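Local coordinates for protein endo-beta-mannanase (Rhizomucor miehei, PDB 4QP0) that probably hydrolyses internal beta-1,4-mannosidic linkages in mannans, galactomannans and glucomannans, as a secreted family 5 glycoside hydrolase, at residues 115-120 against 130-135; 242-245 against 249-252; 218-223 against 260-265; 32-37 against 89-94; 231-236 against 275-280. All coordinates share one frame; numbering follows the deposited sequence.

Contact 1 of 5, residues 115-120 against 130-135. With SO4 (sulfate ion), chain B.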
# COMPACT_ATOMS: atom_id res chain seq x y z
N GLY A 115 4.68 11.55 -8.89
CA GLY A 115 3.58 12.49 -9.09
C GLY A 115 2.59 12.54 -7.95
O GLY A 115 2.40 13.59 -7.34
N GLY A 116 1.95 11.40 -7.67
CA GLY A 116 0.94 11.30 -6.62
C GLY A 116 -0.17 12.33 -6.72
O GLY A 116 -0.50 12.79 -7.82
N MET A 117 -0.74 12.71 -5.58
CA MET A 117 -1.88 13.63 -5.53
C MET A 117 -1.54 15.02 -6.04
O MET A 117 -2.37 15.67 -6.67
CB MET A 117 -2.41 13.78 -4.11
CG MET A 117 -2.95 12.52 -3.46
SD MET A 117 -3.23 12.82 -1.71
CE MET A 117 -3.72 11.18 -1.19
N ASP A 118 -0.33 15.48 -5.73
CA ASP A 118 0.08 16.85 -6.04
C ASP A 118 0.07 17.15 -7.55
O ASP A 118 -0.12 18.30 -7.97
CB ASP A 118 1.46 17.16 -5.41
CG ASP A 118 1.39 17.45 -3.90
OD1 ASP A 118 0.27 17.48 -3.32
OD2 ASP A 118 2.46 17.67 -3.28
N TYR A 119 0.27 16.11 -8.36
CA TYR A 119 0.21 16.23 -9.82
C TYR A 119 -1.20 16.65 -10.28
O TYR A 119 -1.35 17.51 -11.15
CB TYR A 119 0.62 14.92 -10.49
CG TYR A 119 0.94 15.06 -11.97
CD1 TYR A 119 2.26 15.12 -12.41
CD2 TYR A 119 -0.08 15.12 -12.92
CE1 TYR A 119 2.56 15.25 -13.76
CE2 TYR A 119 0.21 15.25 -14.27
CZ TYR A 119 1.52 15.31 -14.69
OH TYR A 119 1.80 15.43 -16.02
N TYR A 120 -2.21 16.02 -9.68
CA TYR A 120 -3.60 16.36 -9.91
C TYR A 120 -3.86 17.82 -9.53
O TYR A 120 -4.46 18.58 -10.30
CB TYR A 120 -4.52 15.48 -9.06
CG TYR A 120 -4.64 14.02 -9.45
CD1 TYR A 120 -5.72 13.57 -10.21
CD2 TYR A 120 -3.71 13.08 -9.00
CE1 TYR A 120 -5.86 12.23 -10.54
CE2 TYR A 120 -3.84 11.73 -9.32
CZ TYR A 120 -4.91 11.31 -10.09
OH TYR A 120 -5.04 9.98 -10.41
N ASP A 130 -4.84 19.18 0.13
CA ASP A 130 -6.13 18.58 0.47
C ASP A 130 -7.27 19.02 -0.46
O ASP A 130 -8.42 18.65 -0.22
CB ASP A 130 -6.48 18.89 1.92
CG ASP A 130 -6.71 20.37 2.15
OD1 ASP A 130 -7.87 20.75 2.44
OD2 ASP A 130 -5.74 21.16 2.04
N ASP A 131 -6.96 19.81 -1.49
CA ASP A 131 -7.93 20.10 -2.56
C ASP A 131 -8.37 18.79 -3.19
O ASP A 131 -9.54 18.65 -3.60
CB ASP A 131 -7.33 21.01 -3.64
CG ASP A 131 -7.43 22.49 -3.31
OD1 ASP A 131 -8.32 22.88 -2.52
OD2 ASP A 131 -6.62 23.27 -3.85
N PHE A 132 -7.44 17.84 -3.26
CA PHE A 132 -7.68 16.50 -3.80
C PHE A 132 -8.79 15.74 -3.06
O PHE A 132 -9.44 14.87 -3.64
CB PHE A 132 -6.38 15.69 -3.78
CG PHE A 132 -6.44 14.42 -4.58
CD1 PHE A 132 -6.57 14.46 -5.96
CD2 PHE A 132 -6.36 13.19 -3.95
CE1 PHE A 132 -6.63 13.29 -6.70
CE2 PHE A 132 -6.42 12.02 -4.69
CZ PHE A 132 -6.56 12.07 -6.07
N TYR A 133 -9.00 16.10 -1.79
CA TYR A 133 -10.00 15.45 -0.95
C TYR A 133 -11.40 16.02 -1.08
O TYR A 133 -12.38 15.38 -0.68
CB TYR A 133 -9.56 15.49 0.53
CG TYR A 133 -8.20 14.85 0.79
CD1 TYR A 133 -7.76 13.75 0.05
CD2 TYR A 133 -7.37 15.32 1.80
CE1 TYR A 133 -6.53 13.17 0.29
CE2 TYR A 133 -6.14 14.74 2.05
CZ TYR A 133 -5.72 13.67 1.30
OH TYR A 133 -4.50 13.08 1.54
N THR A 134 -11.52 17.22 -1.66
CA THR A 134 -12.82 17.91 -1.78
C THR A 134 -13.25 18.24 -3.22
O THR A 134 -14.42 18.07 -3.58
CB THR A 134 -12.91 19.17 -0.90
OG1 THR A 134 -11.65 19.87 -0.92
CG2 THR A 134 -13.26 18.80 0.52
N ASN A 135 -12.30 18.71 -4.02
CA ASN A 135 -12.53 19.20 -5.38
C ASN A 135 -13.21 18.17 -6.28
O ASN A 135 -12.61 17.14 -6.60
CB ASN A 135 -11.20 19.64 -5.99
CG ASN A 135 -11.37 20.47 -7.24
OD1 ASN A 135 -11.82 21.62 -7.19
ND2 ASN A 135 -11.01 19.89 -8.38
S SO4 B . 5.13 16.67 -16.51
O1 SO4 B . 4.12 17.66 -16.08
O2 SO4 B . 6.04 17.26 -17.52
O3 SO4 B . 5.92 16.22 -15.34
O4 SO4 B . 4.41 15.51 -17.10
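F132 meets both M117 and Y120, and its ring is the centre of the contact. F132 points an edge at the face of Y120 in an edge-to-face pair. The ring centroids are 4.8 Å apart and the planes stand at 52°. The closest atom is F132 CE1, 3.5 Å from Y120 CG, over the rim of the Y120 ring.

M117 supplies the aliphatic and sulfur contacts. Its CB lies over one face of F132 in a CH-pi contact, and its CG comes to 3.5 Å from F132 CD2. Beyond CG the chain is extended (chi2 170°), which carries the sulfur and the methyl on to Y133. There M117 CE reaches the ring edge, 3.4 Å from Y133 OH. M117 SD makes oblique Met-aromatic contacts with both F132 and Y133.

The hydroxyls are bonded outside the two segments: Y133 to the carbonyl of R177, Y120 to Q67. Y119 OH donates a hydrogen bond to SO4 O4 at 2.8 Å; S61 also binds this sulfate, probably from the crystallisation liquor.

The contact packs the start of helix 116-124 against the loop leading into helix 136-151. F142 of helix 136-151 and W198 of helix 192-209 adjoin it.

Contact 2 of 5, residues 242-245 against 249-252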
# COMPACT_ATOMS: atom_id res chain seq x y z
N ASP A 242 -9.55 4.57 13.21
CA ASP A 242 -10.82 4.05 13.73
C ASP A 242 -12.00 4.30 12.78
O ASP A 242 -12.77 3.38 12.47
CB ASP A 242 -11.13 4.62 15.12
CG ASP A 242 -10.15 4.14 16.19
OD1 ASP A 242 -9.74 2.95 16.15
OD2 ASP A 242 -9.79 4.95 17.07
N ALA A 243 -12.13 5.54 12.31
CA ALA A 243 -13.24 5.88 11.43
C ALA A 243 -13.11 5.20 10.06
O ALA A 243 -14.12 4.92 9.41
CB ALA A 243 -13.38 7.40 11.27
N ILE A 244 -11.88 4.92 9.64
CA ILE A 244 -11.63 4.25 8.37
C ILE A 244 -12.04 2.78 8.46
O ILE A 244 -12.85 2.31 7.66
CB ILE A 244 -10.15 4.38 7.93
CG1 ILE A 244 -9.85 5.81 7.47
CG2 ILE A 244 -9.82 3.39 6.81
CD1 ILE A 244 -8.38 6.18 7.51
N LEU A 245 -11.50 2.07 9.44
CA LEU A 245 -11.83 0.67 9.67
C LEU A 245 -13.33 0.44 9.96
O LEU A 245 -13.84 -0.66 9.79
CB LEU A 245 -10.96 0.11 10.80
CG LEU A 245 -10.74 -1.40 10.84
CD1 LEU A 245 -10.03 -1.86 9.58
CD2 LEU A 245 -9.96 -1.81 12.08
N SER A 249 -17.19 -0.10 3.48
CA SER A 249 -16.55 -0.09 2.18
C SER A 249 -15.05 -0.45 2.23
O SER A 249 -14.41 -0.58 1.18
CB SER A 249 -16.72 1.28 1.56
OG SER A 249 -16.51 1.23 0.17
N ILE A 250 -14.50 -0.57 3.43
CA ILE A 250 -13.09 -0.91 3.66
C ILE A 250 -13.01 -2.31 4.27
O ILE A 250 -13.52 -2.55 5.36
CB ILE A 250 -12.42 0.11 4.62
CG1 ILE A 250 -12.57 1.56 4.11
CG2 ILE A 250 -10.96 -0.26 4.88
CD1 ILE A 250 -11.60 1.98 3.02
N ASP A 251 -12.35 -3.23 3.57
CA ASP A 251 -12.32 -4.64 4.00
C ASP A 251 -11.25 -4.96 5.02
O ASP A 251 -11.46 -5.80 5.90
CB ASP A 251 -12.18 -5.56 2.80
CG ASP A 251 -13.29 -5.38 1.79
OD1 ASP A 251 -14.48 -5.52 2.16
OD2 ASP A 251 -12.97 -5.10 0.62
N PHE A 252 -10.09 -4.33 4.89
CA PHE A 252 -9.02 -4.46 5.88
C PHE A 252 -8.33 -3.12 6.16
O PHE A 252 -8.38 -2.20 5.35
CB PHE A 252 -8.01 -5.55 5.47
CG PHE A 252 -7.24 -5.24 4.22
CD1 PHE A 252 -6.01 -4.60 4.28
CD2 PHE A 252 -7.73 -5.61 2.97
CE1 PHE A 252 -5.30 -4.31 3.12
CE2 PHE A 252 -7.02 -5.33 1.81
CZ PHE A 252 -5.81 -4.68 1.89
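The last turn of helix 241-245 faces the loop at 249-252, and the backbones are closest at L245 and I250, whose CA atoms are 6.3 Å apart. I250 points its side chain at the helix. I250 CG1 lies 3.6 Å from the carbonyl oxygen I244 O. CG1 sits beside the backbone N of I250 (chi1 -55°), and this turns it toward the helix, where it meets that oxygen and, more loosely, the I244 side chain: I244 CG2 is 4.3 Å from I250 CG1. The end of I244 leads away from the loop; the side chain also touches V217 and M239.

L245 makes the second touch. Its CB starts away from the loop, but the branch swings back. CG is anti to the backbone N (chi1 -157°), and L245 CD1 comes to 4.0 Å from the carbonyl carbon F252 C. This is a methyl against backbone. The F252 side chain starts off away from the helix, and its ring packs edge-to-face with F12.

The polar groups near the turn are served by other parts of the chain. K287 NZ bonds to both L245 O and I250 O, so one lysine ties the helix end to the loop. D251 forms a salt bridge with K207.

Across the contact the chemistry is apolar and partly side chain to backbone. Its hold is therefore probably shape and burial, with the polar tie supplied by K287.

Contact 3 of 5, residues 218-223 against 260-265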
# COMPACT_ATOMS: atom_id res chain seq x y z
N GLY A 218 -4.36 2.10 2.61
CA GLY A 218 -2.91 2.10 2.41
C GLY A 218 -2.23 3.18 3.24
O GLY A 218 -1.13 3.61 2.91
N ASP A 219 -2.89 3.61 4.32
CA ASP A 219 -2.38 4.66 5.20
C ASP A 219 -1.36 4.13 6.20
O ASP A 219 -1.16 2.92 6.30
CB ASP A 219 -3.51 5.38 5.94
CG ASP A 219 -4.25 4.48 6.95
OD1 ASP A 219 -4.80 3.42 6.55
OD2 ASP A 219 -4.33 4.87 8.15
N GLU A 220 -0.74 5.05 6.93
CA GLU A 220 0.26 4.70 7.94
C GLU A 220 -0.37 4.14 9.21
O GLU A 220 0.33 3.54 10.05
CB GLU A 220 1.15 5.90 8.26
CG GLU A 220 2.14 6.23 7.16
CD GLU A 220 2.46 7.71 7.06
OE1 GLU A 220 1.52 8.53 6.85
OE2 GLU A 220 3.65 8.06 7.19
N GLY A 221 -1.67 4.35 9.36
CA GLY A 221 -2.43 3.81 10.48
C GLY A 221 -2.59 4.77 11.63
O GLY A 221 -2.82 4.36 12.77
N PHE A 222 -2.48 6.06 11.33
CA PHE A 222 -2.58 7.11 12.35
C PHE A 222 -3.98 7.19 12.95
O PHE A 222 -4.97 7.21 12.21
CB PHE A 222 -2.12 8.47 11.80
CG PHE A 222 -0.66 8.49 11.37
CD1 PHE A 222 0.26 7.56 11.87
CD2 PHE A 222 -0.21 9.45 10.47
CE1 PHE A 222 1.59 7.59 11.47
CE2 PHE A 222 1.13 9.49 10.07
CZ PHE A 222 2.03 8.56 10.58
N PHE A 223 -4.05 7.20 14.28
CA PHE A 223 -5.31 7.27 15.03
C PHE A 223 -5.78 8.69 15.24
O PHE A 223 -5.02 9.64 15.08
CB PHE A 223 -5.16 6.64 16.41
CG PHE A 223 -4.94 5.16 16.38
CD1 PHE A 223 -5.99 4.29 16.11
CD2 PHE A 223 -3.68 4.63 16.64
CE1 PHE A 223 -5.79 2.92 16.09
CE2 PHE A 223 -3.48 3.27 16.63
CZ PHE A 223 -4.53 2.41 16.35
N GLU A 260 12.22 5.73 13.10
CA GLU A 260 13.27 6.72 12.85
C GLU A 260 12.70 7.99 12.22
O GLU A 260 13.02 9.09 12.66
CB GLU A 260 14.38 6.14 11.97
CG GLU A 260 15.11 4.97 12.60
CD GLU A 260 16.08 4.31 11.64
OE1 GLU A 260 15.62 3.60 10.71
OE2 GLU A 260 17.30 4.49 11.82
N ALA A 261 11.84 7.83 11.22
CA ALA A 261 11.19 8.95 10.55
C ALA A 261 10.28 9.72 11.50
O ALA A 261 10.08 10.93 11.34
CB ALA A 261 10.40 8.47 9.34
N TRP A 262 9.74 9.01 12.48
CA TRP A 262 8.77 9.59 13.41
C TRP A 262 9.43 9.94 14.70
O TRP A 262 8.79 10.45 15.63
CB TRP A 262 7.62 8.62 13.64
CG TRP A 262 6.91 8.18 12.37
CD1 TRP A 262 6.98 8.78 11.12
CD2 TRP A 262 6.00 7.05 12.20
NE1 TRP A 262 6.21 8.10 10.21
CE2 TRP A 262 5.59 7.06 10.79
CE3 TRP A 262 5.51 6.05 13.04
CZ2 TRP A 262 4.72 6.11 10.27
CZ3 TRP A 262 4.63 5.11 12.50
CH2 TRP A 262 4.24 5.14 11.15
N SER A 263 10.74 9.67 14.76
CA SER A 263 11.58 9.87 15.95
C SER A 263 11.01 9.22 17.23
O SER A 263 10.75 9.88 18.23
CB SER A 263 11.92 11.35 16.15
OG SER A 263 10.75 12.14 16.26
N LYS A 264 10.83 7.91 17.18
CA LYS A 264 10.29 7.20 18.33
C LYS A 264 11.33 6.31 18.99
O LYS A 264 11.02 5.59 19.94
CB LYS A 264 9.04 6.41 17.95
CG LYS A 264 7.88 7.30 17.52
CD LYS A 264 7.43 8.19 18.66
CE LYS A 264 6.22 9.02 18.26
NZ LYS A 264 6.63 10.13 17.35
N GLY A 265 12.56 6.39 18.51
CA GLY A 265 13.66 5.62 19.08
C GLY A 265 13.63 4.19 18.58
O GLY A 265 12.60 3.51 18.67
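F222 points the edge of its ring at one face of the W262 indole. This is an edge-to-face pair: F222 and the six-membered ring of W262 have centroids 5.1 Å apart and planes at 68°. F222 CE1 comes to 3.6 Å from W262 CH2, and F222 CZ lies above the rim of the indole. The two side chains come from opposite directions and meet between the loops.

E220 reaches the same indole differently. A bend at chi2 (149°) brings its carboxylate to the edge of W262, where E220 OE2 is 3.8 Å from W262 CZ2. The carboxylate plane is turned 67° from the ring. E220 CB lies over one face of F222, so E220 touches both rings. The carboxylate also forms a salt bridge with R177, through OE2.

The backbone of W262 is held within its own loop. W262 O accepts from S263 OG at 2.7 Å and from K264 NZ at 2.8 Å. These donors reach the oxygen from opposite faces of the carbonyl plane. They probably help to fix the turn from which the indole projects.

The contact joins two loops of the TIM barrel. They follow the C-terminal ends of strands 214-216 and 253-257, the side where family 5 enzymes carry their active site, so the contact probably lies near it. Helix 270-284 flanks it: W274 touches F222, and W270 touches W262.

Contact 4 of 5, residues 32-37 against 89-94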
# COMPACT_ATOMS: atom_id res chain seq x y z
N SER A 32 10.75 -1.57 -13.65
CA SER A 32 11.76 -2.60 -13.77
C SER A 32 11.71 -3.27 -15.13
O SER A 32 10.64 -3.45 -15.71
CB SER A 32 11.59 -3.65 -12.67
OG SER A 32 11.86 -3.09 -11.40
N ASP A 33 12.88 -3.67 -15.64
CA ASP A 33 12.94 -4.49 -16.84
C ASP A 33 12.41 -5.88 -16.51
O ASP A 33 12.30 -6.25 -15.34
CB ASP A 33 14.34 -4.51 -17.48
CG ASP A 33 15.33 -5.42 -16.76
OD1 ASP A 33 15.00 -6.57 -16.38
OD2 ASP A 33 16.49 -5.00 -16.61
N GLN A 34 12.09 -6.64 -17.55
CA GLN A 34 11.35 -7.89 -17.40
C GLN A 34 12.12 -8.95 -16.61
O GLN A 34 11.54 -9.65 -15.78
CB GLN A 34 10.87 -8.39 -18.76
CG GLN A 34 9.96 -7.38 -19.46
CD GLN A 34 8.89 -7.99 -20.34
OE1 GLN A 34 9.12 -8.98 -21.02
NE2 GLN A 34 7.70 -7.39 -20.34
N SER A 35 13.42 -9.04 -16.84
CA SER A 35 14.28 -9.97 -16.10
C SER A 35 14.18 -9.71 -14.59
O SER A 35 14.14 -10.66 -13.79
CB SER A 35 15.73 -9.83 -16.58
OG SER A 35 16.58 -10.69 -15.84
N ASN A 36 14.11 -8.43 -14.23
CA ASN A 36 14.04 -8.03 -12.82
C ASN A 36 12.66 -8.18 -12.20
O ASN A 36 12.55 -8.43 -11.00
CB ASN A 36 14.57 -6.61 -12.63
CG ASN A 36 16.08 -6.53 -12.72
OD1 ASN A 36 16.79 -7.52 -12.51
ND2 ASN A 36 16.59 -5.33 -13.00
N VAL A 37 11.62 -8.05 -13.01
CA VAL A 37 10.25 -8.31 -12.56
C VAL A 37 10.12 -9.78 -12.21
O VAL A 37 9.55 -10.12 -11.18
CB VAL A 37 9.19 -7.89 -13.62
CG1 VAL A 37 7.80 -8.35 -13.22
CG2 VAL A 37 9.20 -6.38 -13.81
N ILE A 89 2.09 -3.21 -16.28
CA ILE A 89 1.32 -3.79 -15.18
C ILE A 89 0.83 -5.18 -15.59
O ILE A 89 0.95 -6.13 -14.81
CB ILE A 89 0.17 -2.88 -14.71
CG1 ILE A 89 0.71 -1.53 -14.23
CG2 ILE A 89 -0.64 -3.53 -13.60
CD1 ILE A 89 1.73 -1.59 -13.11
N ASP A 90 0.31 -5.29 -16.82
CA ASP A 90 -0.14 -6.56 -17.39
C ASP A 90 0.93 -7.63 -17.21
O ASP A 90 0.65 -8.76 -16.82
CB ASP A 90 -0.48 -6.42 -18.88
CG ASP A 90 -1.75 -5.59 -19.16
OD1 ASP A 90 -2.43 -5.11 -18.23
OD2 ASP A 90 -2.08 -5.42 -20.35
N TYR A 91 2.18 -7.27 -17.49
CA TYR A 91 3.29 -8.20 -17.39
C TYR A 91 3.57 -8.57 -15.93
O TYR A 91 3.88 -9.72 -15.63
CB TYR A 91 4.54 -7.66 -18.08
CG TYR A 91 5.70 -8.63 -18.06
CD1 TYR A 91 5.75 -9.71 -18.94
CD2 TYR A 91 6.74 -8.48 -17.14
CE1 TYR A 91 6.81 -10.61 -18.92
CE2 TYR A 91 7.80 -9.38 -17.10
CZ TYR A 91 7.84 -10.43 -17.99
OH TYR A 91 8.89 -11.31 -17.95
N ILE A 92 3.44 -7.59 -15.04
CA ILE A 92 3.64 -7.83 -13.61
C ILE A 92 2.62 -8.84 -13.08
O ILE A 92 2.99 -9.82 -12.43
CB ILE A 92 3.61 -6.52 -12.80
CG1 ILE A 92 4.88 -5.71 -13.07
CG2 ILE A 92 3.50 -6.81 -11.30
CD1 ILE A 92 4.77 -4.25 -12.68
N ILE A 93 1.34 -8.60 -13.39
CA ILE A 93 0.26 -9.49 -12.98
C ILE A 93 0.47 -10.91 -13.50
O ILE A 93 0.10 -11.88 -12.83
CB ILE A 93 -1.12 -8.99 -13.48
CG1 ILE A 93 -1.38 -7.55 -13.04
CG2 ILE A 93 -2.24 -9.90 -12.98
CD1 ILE A 93 -2.61 -6.93 -13.69
N GLN A 94 1.05 -11.02 -14.69
CA GLN A 94 1.26 -12.30 -15.36
C GLN A 94 2.31 -13.13 -14.62
O GLN A 94 2.08 -14.29 -14.31
CB GLN A 94 1.68 -12.08 -16.81
CG GLN A 94 1.73 -13.35 -17.65
CD GLN A 94 2.53 -13.18 -18.93
OE1 GLN A 94 2.04 -13.50 -20.01
NE2 GLN A 94 3.75 -12.68 -18.81
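The Y91 ring carries the Q34 amide flat on one face. The two planes are only 13° apart, so the groups are stacked. Q34 NE2 lies over the centre of the ring, 3.3 Å from Y91 CG. Q34 OE1 sits above the rim at CE1 and CZ, 3.5 Å from Y91 CE1. Q34 CG is also over this face, in a CH-pi contact with a centroid distance of 4.1 Å. V37 meets the ring obliquely, with CG1 4.0 Å from Y91 CE2.

The torsions explain the stack. Y91 has CG anti to the backbone N (chi1 -177°), which extends the ring toward the first turn of helix 34-47. The chain of Q34 bends at chi2 (-148°) and folds its amide down onto the ring. V37 comes one turn later and points at helix 87-98. Its CG1 also packs on I92, at 3.9 Å from I92 CG1, and the two side chains cross at about a right angle. I92 in turn touches L103 of strand 102-106.

The start of the first helix is capped by D33. D33 OD1 accepts from N36 N at 3.0 Å, so the turn bearing Q34 has a side-chain N-cap. The hydroxyl of Y91 has a weak hydrogen bond to K38.

The contact joins two neighbouring helices of the barrel's outer layer. Its chemistry is graded: Q34 is exposed and lays a polar amide on an aromatic face, while V37, Y91 and I92 are buried. The amide is thus probably steadied by stacking, and the inner part held by apolar packing.

Contact 5 of 5, residues 231-236 against 275-280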
# COMPACT_ATOMS: atom_id res chain seq x y z
N TYR A 231 1.78 12.37 17.65
CA TYR A 231 1.16 12.76 16.39
C TYR A 231 0.42 11.59 15.72
O TYR A 231 -0.60 11.77 15.05
CB TYR A 231 2.24 13.31 15.46
CG TYR A 231 1.77 13.99 14.19
CD1 TYR A 231 1.08 15.20 14.24
CD2 TYR A 231 2.05 13.44 12.93
CE1 TYR A 231 0.66 15.83 13.08
CE2 TYR A 231 1.64 14.07 11.77
CZ TYR A 231 0.94 15.26 11.85
OH TYR A 231 0.53 15.88 10.71
N GLU A 232 0.96 10.40 15.94
CA GLU A 232 0.47 9.15 15.36
C GLU A 232 -0.80 8.62 16.04
O GLU A 232 -1.47 7.73 15.51
CB GLU A 232 1.59 8.09 15.41
CG GLU A 232 2.81 8.41 14.55
CD GLU A 232 3.68 9.52 15.13
OE1 GLU A 232 3.51 9.86 16.33
OE2 GLU A 232 4.54 10.05 14.39
N TYR A 233 -1.14 9.16 17.21
CA TYR A 233 -2.29 8.71 18.00
C TYR A 233 -3.41 9.74 18.18
O TYR A 233 -4.55 9.36 18.48
CB TYR A 233 -1.84 8.28 19.38
CG TYR A 233 -1.16 6.93 19.44
CD1 TYR A 233 -1.92 5.78 19.59
CD2 TYR A 233 0.22 6.82 19.39
CE1 TYR A 233 -1.31 4.53 19.66
CE2 TYR A 233 0.84 5.58 19.47
CZ TYR A 233 0.07 4.44 19.60
OH TYR A 233 0.65 3.20 19.68
N ASN A 234 -3.10 11.02 18.01
CA ASN A 234 -4.03 12.08 18.39
C ASN A 234 -4.79 12.78 17.25
O ASN A 234 -5.47 13.77 17.47
CB ASN A 234 -3.33 13.11 19.30
CG ASN A 234 -2.34 14.00 18.55
OD1 ASN A 234 -2.40 14.14 17.32
ND2 ASN A 234 -1.43 14.61 19.30
N GLY A 235 -4.65 12.25 16.04
CA GLY A 235 -5.35 12.81 14.89
C GLY A 235 -4.74 14.08 14.34
O GLY A 235 -5.40 14.80 13.59
N GLY A 236 -3.50 14.36 14.71
CA GLY A 236 -2.80 15.54 14.21
C GLY A 236 -2.57 15.52 12.71
O GLY A 236 -2.59 16.58 12.06
N ILE A 275 2.35 -1.82 17.24
CA ILE A 275 1.82 -3.04 16.62
C ILE A 275 0.65 -3.58 17.46
O ILE A 275 -0.46 -3.74 16.94
CB ILE A 275 2.90 -4.14 16.46
CG1 ILE A 275 4.02 -3.67 15.53
CG2 ILE A 275 2.30 -5.45 15.94
CD1 ILE A 275 5.36 -4.33 15.78
N LYS A 276 0.91 -3.84 18.74
CA LYS A 276 -0.11 -4.31 19.68
C LYS A 276 -1.39 -3.46 19.56
O LYS A 276 -2.49 -4.01 19.50
CB LYS A 276 0.42 -4.26 21.12
CG LYS A 276 1.45 -5.32 21.45
CD LYS A 276 2.23 -4.98 22.72
CE LYS A 276 1.65 -5.61 23.97
NZ LYS A 276 0.66 -4.73 24.64
N ASP A 277 -1.22 -2.14 19.52
CA ASP A 277 -2.36 -1.21 19.39
C ASP A 277 -3.18 -1.44 18.12
O ASP A 277 -4.41 -1.35 18.15
CB ASP A 277 -1.92 0.25 19.48
CG ASP A 277 -1.52 0.66 20.90
OD1 ASP A 277 -1.85 -0.08 21.86
OD2 ASP A 277 -0.86 1.72 21.06
N HIS A 278 -2.52 -1.74 17.01
CA HIS A 278 -3.23 -2.07 15.78
C HIS A 278 -3.79 -3.47 15.76
O HIS A 278 -4.86 -3.70 15.19
CB HIS A 278 -2.38 -1.78 14.55
CG HIS A 278 -2.06 -0.32 14.37
ND1 HIS A 278 -2.78 0.49 13.58
CD2 HIS A 278 -1.07 0.48 14.94
CE1 HIS A 278 -2.28 1.73 13.63
NE2 HIS A 278 -1.23 1.72 14.46
N ALA A 279 -3.09 -4.43 16.38
CA ALA A 279 -3.62 -5.78 16.55
C ALA A 279 -4.87 -5.79 17.42
O ALA A 279 -5.74 -6.63 17.25
CB ALA A 279 -2.56 -6.71 17.14
N ALA A 280 -4.94 -4.86 18.37
CA ALA A 280 -6.11 -4.68 19.21
C ALA A 280 -7.28 -4.11 18.41
O ALA A 280 -8.42 -4.50 18.60
CB ALA A 280 -5.79 -3.78 20.39
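A loop of the TIM barrel, between strand 214-216 and helix 241-245, is tied here to helix 270-284 by one tyrosine-carboxylate hydrogen bond. Y233 OH donates to D277 OD2, and the oxygens are 2.5 Å apart. The bond is short. It uses the anti side of the carboxylate oxygen, with the hydroxyl 15° out of the carboxylate plane.

The two flat groups are nearly perpendicular, at 84°. D277 OD2 lies near the plane of the Y233 ring, at its edge, and is 3.2 Å from Y233 CE1. The ring thus meets the acid with its hydroxyl end and one neighbouring CH. The length of the tyrosine spans the gap: the CA atoms of Y233 and D277 are 10.0 Å apart.

The other carboxylate oxygen, D277 OD1, bonds to Q273 one turn earlier in the same helix. Both oxygens of D277 are therefore engaged, which probably fixes the rotation of the carboxylate.

This is a contact near the surface. The Y233 ring packs edge-to-face with W274 of helix 270-284, and the Y233 backbone is hydrogen-bonded to that of R225. Behind D277, I275 on the same helix packs against helix 299-315.

Contacts 3 and 5 belong together. Their centres are about 9 Å apart and their segments alternate along the chain. F223 N and E232 O are 2.9 Å apart, a probable hydrogen bond, and F222 CE1 packs on E232 CG at 3.4 Å. Contact 2 lies within the same stretch of chain and touches contact 3 through D242 and F223. Contact 1 stands apart, its centre about 22 Å from that of contact 3, yet R177 serves both: its carbonyl binds Y133 and its side chain binds E220. Contact 4 is across the barrel, its centre about 31 Å from that of contact 3. Contact 3 is on the barrel side where family 5 enzymes have their active site, so it is probably close to it.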